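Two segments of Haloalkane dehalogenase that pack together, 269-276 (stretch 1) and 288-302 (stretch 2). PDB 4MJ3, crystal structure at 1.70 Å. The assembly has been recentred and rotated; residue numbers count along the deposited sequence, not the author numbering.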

ATOM      1  N   GLY A 269      -0.034 -11.420 -21.935  1.00 23.01           N
ATOM      2  CA  GLY A 269      -0.310 -10.480 -23.018  1.00 26.49           C
ATOM      3  C   GLY A 269      -0.334  -9.006 -22.663  1.00 25.48           C
ATOM      4  O   GLY A 269      -0.518  -8.163 -23.535  1.00 33.26           O
ATOM      5  N   GLN A 270      -0.175  -8.681 -21.384  1.00 22.33           N
ATOM      6  CA  GLN A 270      -0.128  -7.295 -20.949  1.00 18.80           C
ATOM      7  C   GLN A 270       1.300  -6.785 -21.146  1.00 18.79           C
ATOM      8  O   GLN A 270       2.254  -7.549 -21.034  1.00 21.22           O
ATOM      9  CB  GLN A 270      -0.558  -7.163 -19.471  1.00 17.64           C
ATOM     10  CG  GLN A 270      -2.000  -7.551 -19.200  1.00 18.83           C
ATOM     11  CD  GLN A 270      -2.994  -6.610 -19.860  1.00 19.36           C
ATOM     12  OE1 GLN A 270      -2.721  -5.430 -20.055  1.00 19.50           O
ATOM     13  NE2 GLN A 270      -4.171  -7.119 -20.162  1.00 20.97           N
ATOM     14  N   SER A 271       1.429  -5.483 -21.360  1.00 16.44           N
ATOM     15  CA  SER A 271       2.716  -4.864 -21.613  1.00 16.90           C
ATOM     16  C   SER A 271       3.388  -4.412 -20.340  1.00 16.98           C
ATOM     17  O   SER A 271       3.334  -3.234 -19.982  1.00 19.34           O
ATOM     18  CB  SER A 271       2.554  -3.688 -22.574  1.00 18.24           C
ATOM     19  OG  SER A 271       2.226  -4.181 -23.860  1.00 21.86           O
ATOM     20  N   HIS A 272       4.048  -5.360 -19.677  1.00 16.42           N
ATOM     21  CA  HIS A 272       4.659  -5.103 -18.389  1.00 15.12           C
ATOM     22  C   HIS A 272       5.815  -4.147 -18.579  1.00 16.29           C
ATOM     23  O   HIS A 272       6.433  -4.085 -19.643  1.00 15.00           O
ATOM     24  CB  HIS A 272       5.099  -6.390 -17.718  1.00 16.51           C
ATOM     25  CG  HIS A 272       4.012  -7.416 -17.645  1.00 15.34           C
ATOM     26  ND1 HIS A 272       2.902  -7.253 -16.849  1.00 14.98           N
ATOM     27  CD2 HIS A 272       3.822  -8.569 -18.326  1.00 16.72           C
ATOM     28  CE1 HIS A 272       2.076  -8.269 -17.036  1.00 17.66           C
ATOM     29  NE2 HIS A 272       2.608  -9.077 -17.936  1.00 17.52           N
ATOM     30  N   VAL A 273       6.058  -3.364 -17.550  1.00 15.76           N
ATOM     31  CA  VAL A 273       7.090  -2.355 -17.592  1.00 16.80           C
ATOM     32  C   VAL A 273       8.017  -2.500 -16.399  1.00 16.68           C
ATOM     33  O   VAL A 273       7.631  -3.027 -15.366  1.00 14.43           O
ATOM     34  CB  VAL A 273       6.453  -0.939 -17.621  1.00 20.93           C
ATOM     35  CG1 VAL A 273       5.603  -0.757 -18.878  1.00 25.69           C
ATOM     36  CG2 VAL A 273       5.583  -0.681 -16.410  1.00 21.53           C
ATOM     37  N   THR A 274       9.253  -2.055 -16.573  1.00 16.98           N
ATOM     38  CA  THR A 274      10.167  -1.866 -15.461  1.00 16.90           C
ATOM     39  C   THR A 274      10.361  -0.366 -15.329  1.00 15.57           C
ATOM     40  O   THR A 274      10.762   0.295 -16.295  1.00 17.30           O
ATOM     41  CB  THR A 274      11.504  -2.574 -15.692  1.00 18.65           C
ATOM     42  OG1 THR A 274      11.282  -3.982 -15.850  1.00 19.18           O
ATOM     43  CG2 THR A 274      12.417  -2.365 -14.499  1.00 18.68           C
ATOM     44  N   ILE A 275      10.033   0.182 -14.161  1.00 14.48           N
ATOM     45  CA  ILE A 275      10.173   1.616 -13.911  1.00 14.38           C
ATOM     46  C   ILE A 275      11.650   1.873 -13.603  1.00 16.07           C
ATOM     47  O   ILE A 275      12.162   1.470 -12.551  1.00 14.28           O
ATOM     48  CB  ILE A 275       9.276   2.093 -12.751  1.00 14.10           C
ATOM     49  CG1 ILE A 275       7.798   1.798 -13.034  1.00 14.26           C
ATOM     50  CG2 ILE A 275       9.493   3.580 -12.455  1.00 14.49           C
ATOM     51  CD1 ILE A 275       7.248   2.484 -14.267  1.00 17.12           C
ATOM     52  N   ALA A 276      12.336   2.527 -14.540  1.00 15.69           N
ATOM     53  CA  ALA A 276      13.774   2.739 -14.457  1.00 18.82           C
ATOM     54  C   ALA A 276      14.123   3.852 -13.485  1.00 15.15           C
ATOM     55  O   ALA A 276      13.414   4.839 -13.390  1.00 16.43           O
ATOM     56  CB  ALA A 276      14.343   3.076 -15.837  1.00 21.37           C
TER
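Stretch 2 (288-302) RELAEAVVTFVRANP

The most unusual feature of this contact is a pair of side-chain amides that bond to each other twice. Gln270 NE2 donates to Asn301 OD1 at 3.0 Å, and Asn301 ND2 donates back to Gln270 OE1, also at 3.0 Å. The N-H...acceptor angles are 165° and 153°, so both bonds are well directed. Each amide gives one proton and accepts one, and the two groups close a ring of hydrogen bonds.

Stretch 2 joins a helix that begins earlier in the chain. The helix is kinked at Arg288 and Glu289, whose N atoms have no bond to the turn before. Its backbone bonds then follow the i to i-4 pattern as far as Ala300 N to Thr296 O, 2.9 Å. Asn301 leaves the helix, with phi/psi of -129/65, and its N reaches Val298 O at 3.1 Å instead. Stretch 1 has no regular helix or strand. It runs extended for most of its length, but Gly269 has a positive phi of 83°, a value that favours glycine. A weak backbone bond joins His272 N to Gln270 O at 3.1 Å.

The two stretches run in opposite senses. Gln270, early in stretch 1, meets the C-terminal end of stretch 2, while Ile275 meets its first turn. The register follows this order: Val273 CA lies 7.7 Å from Ala293 CA, and Ile275 CA lies 6.9 Å from Leu290 CA.

Gln270, Val273 and Ile275 all point their CA-to-CB bonds toward the helix. Ser271 points sideways, and His272 and Thr274 make no contact with it.

At the Gln270 end, the amide pair is held further by the helix itself. Asn301 ND2 also donates to Phe297 O at 2.8 Å, which ties the asparagine back to the last turn. Phe297 starts sideways, but the end of its side chain comes nearer. Gln270 OE1 lies at the edge of the Phe297 ring, near its plane, 3.3 Å from Phe297 CE1. The oxygen thus faces a ring edge as well as the Asn301 amide.

The rest of the contact is mainly apolar. Val273 CG2 packs on Ala293 CB at 4.2 Å; the alanine is small and its CB points toward stretch 1. Ile275 is buried and sits against Leu290. Ile275 CD1 is 4.1 Å from Leu290 CA, and Ile275 CG1 is 4.2 Å from Leu290 CD1. The isoleucine therefore touches both the backbone and the side chain of the leucine. Ile275 CD1 also lies 4.4 Å from Glu289 O. Glu289 starts toward stretch 1, but its end leads away. The whole contact is modest, burying 276 Å² over both sides.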

ATOM      1  N   ARG A 288       5.324  10.165 -11.547  1.00 16.89           N
ATOM      2  CA  ARG A 288       4.697  10.497 -12.817  1.00 17.82           C
ATOM      3  C   ARG A 288       4.795   9.356 -13.824  1.00 18.15           C
ATOM      4  O   ARG A 288       3.826   9.040 -14.513  1.00 16.50           O
ATOM      5  CB  ARG A 288       5.299  11.753 -13.418  1.00 19.97           C
ATOM      6  CG  ARG A 288       4.623  12.115 -14.723  1.00 25.09           C
ATOM      7  N   GLU A 289       5.970   8.747 -13.906  1.00 16.68           N
ATOM      8  CA  GLU A 289       6.190   7.652 -14.862  1.00 19.30           C
ATOM      9  C   GLU A 289       5.290   6.454 -14.536  1.00 15.09           C
ATOM     10  O   GLU A 289       4.695   5.853 -15.422  1.00 14.35           O
ATOM     11  CB  GLU A 289       7.666   7.252 -14.865  1.00 21.07           C
ATOM     12  CG  GLU A 289       8.602   8.291 -15.487  1.00 25.06           C
ATOM     13  CD  GLU A 289       8.987   9.470 -14.583  1.00 25.18           C
ATOM     14  OE1 GLU A 289       8.553   9.581 -13.412  1.00 20.20           O
ATOM     15  OE2 GLU A 289       9.774  10.300 -15.061  1.00 33.23           O
ATOM     16  N   LEU A 290       5.175   6.113 -13.265  1.00 13.55           N
ATOM     17  CA  LEU A 290       4.311   5.009 -12.860  1.00 14.58           C
ATOM     18  C   LEU A 290       2.845   5.349 -13.155  1.00 13.48           C
ATOM     19  O   LEU A 290       2.118   4.517 -13.687  1.00 13.80           O
ATOM     20  CB  LEU A 290       4.509   4.629 -11.388  1.00 13.79           C
ATOM     21  CG  LEU A 290       3.631   3.475 -10.879  1.00 13.72           C
ATOM     22  CD1 LEU A 290       3.845   2.201 -11.676  1.00 12.78           C
ATOM     23  CD2 LEU A 290       3.893   3.234  -9.398  1.00 14.70           C
ATOM     24  N   ALA A 291       2.434   6.585 -12.877  1.00 13.38           N
ATOM     25  CA  ALA A 291       1.062   7.003 -13.157  1.00 14.99           C
ATOM     26  C   ALA A 291       0.761   6.954 -14.656  1.00 14.96           C
ATOM     27  O   ALA A 291      -0.313   6.506 -15.042  1.00 17.07           O
ATOM     28  CB  ALA A 291       0.784   8.386 -12.604  1.00 15.55           C
ATOM     29  N   GLU A 292       1.709   7.375 -15.484  1.00 15.58           N
ATOM     30  CA  GLU A 292       1.553   7.279 -16.938  1.00 18.89           C
ATOM     31  C   GLU A 292       1.396   5.818 -17.391  1.00 17.53           C
ATOM     32  O   GLU A 292       0.559   5.526 -18.248  1.00 16.19           O
ATOM     33  CB  GLU A 292       2.709   7.960 -17.684  1.00 19.65           C
ATOM     34  CG  GLU A 292       2.726   9.503 -17.571  1.00 23.23           C
ATOM     35  CD  GLU A 292       1.601  10.201 -18.329  1.00 36.06           C
ATOM     36  OE1 GLU A 292       0.752   9.509 -18.936  1.00 39.78           O
ATOM     37  OE2 GLU A 292       1.557  11.459 -18.328  1.00 41.57           O
ATOM     38  N   ALA A 293       2.163   4.912 -16.798  1.00 14.97           N
ATOM     39  CA  ALA A 293       2.020   3.480 -17.090  1.00 15.15           C
ATOM     40  C   ALA A 293       0.624   2.972 -16.708  1.00 14.73           C
ATOM     41  O   ALA A 293       0.032   2.187 -17.444  1.00 14.83           O
ATOM     42  CB  ALA A 293       3.095   2.667 -16.393  1.00 17.48           C
ATOM     43  N   VAL A 294       0.089   3.436 -15.572  1.00 13.61           N
ATOM     44  CA  VAL A 294      -1.260   3.054 -15.155  1.00 13.89           C
ATOM     45  C   VAL A 294      -2.325   3.560 -16.139  1.00 15.89           C
ATOM     46  O   VAL A 294      -3.217   2.806 -16.514  1.00 15.77           O
ATOM     47  CB  VAL A 294      -1.577   3.559 -13.727  1.00 14.22           C
ATOM     48  CG1 VAL A 294      -3.040   3.332 -13.403  1.00 14.00           C
ATOM     49  CG2 VAL A 294      -0.676   2.866 -12.715  1.00 14.38           C
ATOM     50  N   VAL A 295      -2.183   4.806 -16.595  1.00 13.41           N
ATOM     51  CA  VAL A 295      -3.131   5.385 -17.540  1.00 15.23           C
ATOM     52  C   VAL A 295      -3.106   4.575 -18.837  1.00 16.18           C
ATOM     53  O   VAL A 295      -4.147   4.193 -19.349  1.00 16.91           O
ATOM     54  CB  VAL A 295      -2.841   6.862 -17.840  1.00 16.34           C
ATOM     55  CG1 VAL A 295      -3.730   7.356 -18.971  1.00 18.57           C
ATOM     56  CG2 VAL A 295      -3.052   7.699 -16.590  1.00 15.50           C
ATOM     57  N   THR A 296      -1.910   4.297 -19.337  1.00 15.85           N
ATOM     58  CA  THR A 296      -1.750   3.523 -20.575  1.00 16.64           C
ATOM     59  C   THR A 296      -2.423   2.148 -20.470  1.00 17.31           C
ATOM     60  O   THR A 296      -3.137   1.720 -21.384  1.00 18.24           O
ATOM     61  CB  THR A 296      -0.253   3.387 -20.918  1.00 17.65           C
ATOM     62  OG1 THR A 296       0.258   4.676 -21.263  1.00 16.87           O
ATOM     63  CG2 THR A 296      -0.011   2.411 -22.077  1.00 19.21           C
ATOM     64  N   PHE A 297      -2.201   1.489 -19.332  1.00 17.40           N
ATOM     65  CA  PHE A 297      -2.778   0.172 -19.029  1.00 16.27           C
ATOM     66  C   PHE A 297      -4.305   0.183 -18.928  1.00 17.54           C
ATOM     67  O   PHE A 297      -4.969  -0.691 -19.476  1.00 17.43           O
ATOM     68  CB  PHE A 297      -2.132  -0.324 -17.735  1.00 16.91           C
ATOM     69  CG  PHE A 297      -2.759  -1.543 -17.128  1.00 16.13           C
ATOM     70  CD1 PHE A 297      -2.661  -2.781 -17.735  1.00 16.39           C
ATOM     71  CD2 PHE A 297      -3.356  -1.458 -15.884  1.00 16.08           C
ATOM     72  CE1 PHE A 297      -3.201  -3.909 -17.128  1.00 17.62           C
ATOM     73  CE2 PHE A 297      -3.885  -2.585 -15.253  1.00 14.95           C
ATOM     74  CZ  PHE A 297      -3.808  -3.803 -15.875  1.00 16.74           C
ATOM     75  N   VAL A 298      -4.857   1.199 -18.275  1.00 17.77           N
ATOM     76  CA  VAL A 298      -6.298   1.376 -18.193  1.00 17.88           C
ATOM     77  C   VAL A 298      -6.885   1.573 -19.578  1.00 17.50           C
ATOM     78  O   VAL A 298      -7.858   0.909 -19.951  1.00 17.87           O
ATOM     79  CB  VAL A 298      -6.698   2.558 -17.272  1.00 17.98           C
ATOM     80  CG1 VAL A 298      -8.178   2.881 -17.394  1.00 19.03           C
ATOM     81  CG2 VAL A 298      -6.363   2.205 -15.834  1.00 19.20           C
ATOM     82  N   ARG A 299      -6.289   2.451 -20.371  1.00 19.22           N
ATOM     83  CA  ARG A 299      -6.823   2.725 -21.699  1.00 19.99           C
ATOM     84  C   ARG A 299      -6.721   1.532 -22.644  1.00 21.52           C
ATOM     85  O   ARG A 299      -7.552   1.385 -23.542  1.00 20.91           O
ATOM     86  CB  ARG A 299      -6.131   3.936 -22.307  1.00 23.10           C
ATOM     87  CG  ARG A 299      -6.382   5.167 -21.434  1.00 24.90           C
ATOM     88  CD  ARG A 299      -5.968   6.492 -22.021  1.00 26.66           C
ATOM     89  NE  ARG A 299      -6.556   7.603 -21.296  1.00 31.57           N
ATOM     90  CZ  ARG A 299      -6.254   8.878 -21.522  1.00 38.55           C
ATOM     91  NH1 ARG A 299      -5.360   9.214 -22.447  1.00 47.32           N
ATOM     92  NH2 ARG A 299      -6.864   9.824 -20.819  1.00 33.52           N
ATOM     93  N   ALA A 300      -5.685   0.714 -22.463  1.00 18.53           N
ATOM     94  CA  ALA A 300      -5.462  -0.467 -23.311  1.00 17.76           C
ATOM     95  C   ALA A 300      -6.391  -1.615 -22.958  1.00 19.32           C
ATOM     96  O   ALA A 300      -6.466  -2.606 -23.706  1.00 19.99           O
ATOM     97  CB  ALA A 300      -4.002  -0.934 -23.214  1.00 17.79           C
ATOM     98  N   ASN A 301      -7.088  -1.490 -21.830  1.00 19.03           N
ATOM     99  CA  ASN A 301      -7.987  -2.528 -21.347  1.00 21.83           C
ATOM    100  C   ASN A 301      -9.352  -1.917 -21.028  1.00 21.55           C
ATOM    101  O   ASN A 301      -9.765  -1.875 -19.862  1.00 18.83           O
ATOM    102  CB  ASN A 301      -7.375  -3.186 -20.109  1.00 20.91           C
ATOM    103  CG  ASN A 301      -6.151  -4.009 -20.444  1.00 22.28           C
ATOM    104  OD1 ASN A 301      -6.255  -5.141 -20.927  1.00 19.31           O
ATOM    105  ND2 ASN A 301      -4.981  -3.444 -20.195  1.00 21.31           N
ATOM    106  N   PRO A 302     -10.043  -1.409 -22.065  1.00 21.20           N
ATOM    107  CA  PRO A 302     -11.304  -0.650 -21.867  1.00 23.17           C
ATOM    108  C   PRO A 302     -12.395  -1.435 -21.130  1.00 26.35           C
ATOM    109  O   PRO A 302     -12.482  -2.645 -21.308  1.00 30.79           O
ATOM    110  CB  PRO A 302     -11.741  -0.301 -23.295  1.00 24.33           C
ATOM    111  CG  PRO A 302     -11.023  -1.268 -24.177  1.00 23.60           C
ATOM    112  CD  PRO A 302      -9.723  -1.565 -23.497  1.00 21.99           C
TER